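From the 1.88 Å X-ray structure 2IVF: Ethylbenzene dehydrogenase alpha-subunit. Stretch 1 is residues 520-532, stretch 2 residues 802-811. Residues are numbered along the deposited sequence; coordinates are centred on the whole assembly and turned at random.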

# COMPACT_ATOMS: atom_id res chain seq x y z
N ALA A 520 16.44 -24.72 38.98
CA ALA A 520 16.55 -23.39 39.57
C ALA A 520 15.25 -23.05 40.31
O ALA A 520 15.28 -22.56 41.46
CB ALA A 520 16.86 -22.33 38.51
N ASP A 521 14.11 -23.35 39.68
CA ASP A 521 12.81 -23.02 40.24
C ASP A 521 11.73 -24.03 39.82
O ASP A 521 11.25 -23.97 38.69
CB ASP A 521 12.43 -21.62 39.79
CG ASP A 521 11.14 -21.14 40.41
OD1 ASP A 521 10.40 -21.95 41.04
OD2 ASP A 521 10.87 -19.93 40.28
N PRO A 522 11.33 -24.94 40.73
CA PRO A 522 10.33 -25.95 40.37
C PRO A 522 8.92 -25.43 40.06
O PRO A 522 8.04 -26.23 39.73
CB PRO A 522 10.28 -26.86 41.62
CG PRO A 522 11.55 -26.57 42.36
CD PRO A 522 11.81 -25.12 42.11
N THR A 523 8.70 -24.12 40.20
CA THR A 523 7.42 -23.52 39.86
C THR A 523 7.48 -22.95 38.46
O THR A 523 6.46 -22.47 37.92
CB THR A 523 7.03 -22.42 40.89
OG1 THR A 523 7.98 -21.37 40.84
CG2 THR A 523 6.98 -23.00 42.32
N SER A 524 8.66 -23.04 37.84
CA SER A 524 8.86 -22.52 36.50
C SER A 524 7.98 -23.25 35.50
O SER A 524 7.67 -24.42 35.70
CB SER A 524 10.32 -22.70 36.06
OG SER A 524 11.17 -21.90 36.85
N THR A 525 7.61 -22.55 34.43
CA THR A 525 6.82 -23.11 33.33
C THR A 525 7.67 -23.37 32.09
O THR A 525 8.80 -22.87 31.95
CB THR A 525 5.71 -22.16 32.92
OG1 THR A 525 6.30 -20.92 32.53
CG2 THR A 525 4.74 -21.92 34.06
N ASP A 526 7.10 -24.13 31.17
CA ASP A 526 7.73 -24.34 29.87
C ASP A 526 8.11 -23.02 29.22
O ASP A 526 9.20 -22.88 28.64
CB ASP A 526 6.81 -25.18 28.95
CG ASP A 526 5.34 -24.71 28.98
OD1 ASP A 526 5.02 -23.55 29.32
OD2 ASP A 526 4.49 -25.56 28.65
N GLU A 527 7.21 -22.05 29.35
CA GLU A 527 7.40 -20.74 28.74
C GLU A 527 8.69 -20.11 29.24
O GLU A 527 9.46 -19.52 28.48
CB GLU A 527 6.21 -19.84 29.07
CG GLU A 527 6.35 -18.45 28.52
CD GLU A 527 5.11 -17.60 28.65
OE1 GLU A 527 5.08 -16.56 27.94
OE2 GLU A 527 4.20 -17.95 29.44
N MET A 528 8.97 -20.31 30.52
CA MET A 528 10.17 -19.77 31.16
C MET A 528 11.44 -20.53 30.73
O MET A 528 12.50 -19.93 30.49
CB MET A 528 10.00 -19.85 32.67
CG MET A 528 8.89 -18.94 33.16
SD MET A 528 8.56 -19.18 34.90
CE MET A 528 6.96 -18.41 35.03
N GLY A 529 11.31 -21.84 30.61
CA GLY A 529 12.41 -22.66 30.11
C GLY A 529 12.78 -22.23 28.71
O GLY A 529 13.96 -22.11 28.37
N ASN A 530 11.77 -21.98 27.89
CA ASN A 530 11.98 -21.54 26.50
C ASN A 530 12.69 -20.17 26.40
O ASN A 530 13.60 -19.99 25.59
CB ASN A 530 10.66 -21.55 25.75
CG ASN A 530 10.76 -20.91 24.39
OD1 ASN A 530 10.47 -19.71 24.21
ND2 ASN A 530 11.20 -21.70 23.41
N ILE A 531 12.30 -19.22 27.25
CA ILE A 531 13.00 -17.91 27.33
C ILE A 531 14.50 -18.04 27.67
O ILE A 531 15.34 -17.39 27.06
CB ILE A 531 12.35 -17.00 28.37
CG1 ILE A 531 10.93 -16.60 27.95
CG2 ILE A 531 13.16 -15.73 28.58
CD1 ILE A 531 10.13 -16.10 29.10
N GLU A 532 14.84 -18.85 28.67
CA GLU A 532 16.24 -19.04 29.03
C GLU A 532 17.02 -19.58 27.83
O GLU A 532 18.08 -19.07 27.48
CB GLU A 532 16.36 -19.99 30.21
CG GLU A 532 15.71 -19.48 31.50
CD GLU A 532 16.16 -18.07 31.87
OE1 GLU A 532 17.34 -17.74 31.63
OE2 GLU A 532 15.34 -17.29 32.39
N LYS A 802 -5.16 -20.52 34.53
CA LYS A 802 -4.53 -19.80 35.61
C LYS A 802 -3.02 -19.95 35.56
O LYS A 802 -2.36 -19.94 36.59
CB LYS A 802 -5.10 -20.22 36.96
CG LYS A 802 -6.62 -20.22 37.00
CD LYS A 802 -7.23 -18.87 36.66
CE LYS A 802 -8.75 -19.00 36.44
NZ LYS A 802 -9.33 -17.73 35.94
N LYS A 803 -2.51 -20.08 34.35
CA LYS A 803 -1.07 -20.18 34.14
C LYS A 803 -0.37 -18.85 34.47
O LYS A 803 -0.78 -17.76 34.02
CB LYS A 803 -0.76 -20.62 32.70
CG LYS A 803 0.66 -21.10 32.51
CD LYS A 803 1.01 -21.39 31.03
CE LYS A 803 2.42 -21.94 30.85
NZ LYS A 803 2.64 -22.54 29.49
N VAL A 804 0.70 -18.96 35.24
CA VAL A 804 1.51 -17.82 35.65
C VAL A 804 2.16 -17.14 34.44
O VAL A 804 2.31 -17.75 33.36
CB VAL A 804 2.60 -18.21 36.72
CG1 VAL A 804 1.92 -18.66 38.04
CG2 VAL A 804 3.55 -19.31 36.23
N PHE A 805 2.56 -15.89 34.64
CA PHE A 805 3.23 -15.12 33.62
C PHE A 805 4.71 -15.15 33.90
O PHE A 805 5.12 -15.22 35.07
CB PHE A 805 2.78 -13.67 33.67
CG PHE A 805 1.41 -13.45 33.19
CD1 PHE A 805 0.32 -13.66 34.03
CD2 PHE A 805 1.20 -13.04 31.90
CE1 PHE A 805 -0.97 -13.41 33.57
CE2 PHE A 805 -0.07 -12.82 31.42
CZ PHE A 805 -1.15 -13.00 32.26
N PRO A 806 5.54 -15.11 32.83
CA PRO A 806 6.97 -15.11 33.07
C PRO A 806 7.53 -13.73 33.48
O PRO A 806 8.32 -13.11 32.75
CB PRO A 806 7.52 -15.61 31.75
CG PRO A 806 6.58 -14.98 30.73
CD PRO A 806 5.22 -15.11 31.38
N THR A 807 7.10 -13.27 34.66
CA THR A 807 7.46 -11.96 35.17
C THR A 807 7.99 -12.10 36.61
O THR A 807 7.79 -13.13 37.25
CB THR A 807 6.24 -10.99 35.23
OG1 THR A 807 5.21 -11.53 36.07
CG2 THR A 807 5.68 -10.66 33.89
N HIS A 808 8.68 -11.07 37.09
CA HIS A 808 9.08 -10.92 38.49
C HIS A 808 8.02 -11.40 39.50
O HIS A 808 8.32 -12.21 40.40
CB HIS A 808 9.39 -9.45 38.73
CG HIS A 808 10.10 -9.17 40.01
ND1 HIS A 808 11.38 -9.63 40.28
CD2 HIS A 808 9.73 -8.45 41.11
CE1 HIS A 808 11.75 -9.22 41.48
NE2 HIS A 808 10.78 -8.49 42.00
N THR A 809 6.82 -10.86 39.35
CA THR A 809 5.66 -11.13 40.23
C THR A 809 4.86 -12.38 39.88
O THR A 809 3.91 -12.74 40.61
CB THR A 809 4.66 -9.97 40.20
OG1 THR A 809 4.16 -9.79 38.87
CG2 THR A 809 5.29 -8.68 40.75
N ARG A 810 5.22 -13.00 38.76
CA ARG A 810 4.48 -14.12 38.15
C ARG A 810 3.09 -13.74 37.63
O ARG A 810 2.29 -14.60 37.26
CB ARG A 810 4.37 -15.31 39.08
CG ARG A 810 5.68 -16.06 39.25
CD ARG A 810 6.01 -16.92 38.00
NE ARG A 810 7.41 -17.35 38.02
CZ ARG A 810 7.85 -18.47 38.58
NH1 ARG A 810 7.01 -19.29 39.17
NH2 ARG A 810 9.15 -18.76 38.57
N ARG A 811 2.83 -12.44 37.62
CA ARG A 811 1.56 -11.91 37.18
C ARG A 811 1.73 -10.85 36.12
O ARG A 811 2.85 -10.47 35.75
CB ARG A 811 0.81 -11.35 38.37
CG ARG A 811 0.40 -12.45 39.34
CD ARG A 811 0.50 -12.06 40.81
NE ARG A 811 -0.16 -13.12 41.54
CZ ARG A 811 0.39 -14.30 41.83
NH1 ARG A 811 1.66 -14.54 41.57
NH2 ARG A 811 -0.34 -15.22 42.45
O HOH W 1 4.45 -19.05 31.87
O HOH W 2 2.67 -20.00 28.18

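Nearly three hundred residues apart in sequence, the two stretches bury 504 Å² between them; R810, P806 and M528 supply nearly half of it, and K803 brings the share to about three-fifths. Stretch 1 leaves a helix at D521, makes a type I turn to S524 and enters a second helix at D526; stretch 2 has no regular helix or strand. The backbones come within 6.0 Å at the CA atoms of M528 and P806, and no backbone hydrogen bond joins them, so side chains and water carry the contact.

R810 closes a type I turn that starts at T807 and has positive phi (66°). Its guanidinium meets the D521–S524 turn edge-on: R810 NH2 donates to D521 OD2 at 2.7 Å, a salt bridge, and R810 NH1 donates to T523 OG1 at 2.8 Å with an N-H...O angle of 163°. The two accepting side chains are themselves tied together, T523 OG1 donating to the other carboxylate oxygen, D521 OD1, at a very short 2.5 Å. Over one guanidinium face lies M528 CE, 3.2 Å from R810 NE.

The same methyl, M528 CE, lies 3.7 Å from V804 CG2, so M528 bridges the polar cluster and an apolar patch. There P806 CB lies 3.9 Å from M528 CG and 3.8 Å from I531 CD1, residues three apart, nearly one helical turn, whose CA-to-CB bonds both point toward stretch 2.

At the start of the helix, K803 extends with all four chi angles t, its CE 3.9 Å from T525 CB, and its NZ forms a salt bridge with D526 OD1 at 2.6 Å. Water 1 accepts from the N-cap hydroxyl T525 OG1 (2.7 Å) and donates to E527 OE2 (2.7 Å) and V804 O (2.9 Å). Water 2 accepts from K803 NZ and donates to E527 OE2, both at 2.9 Å, linking a lysine and a carboxylate that do not bond directly.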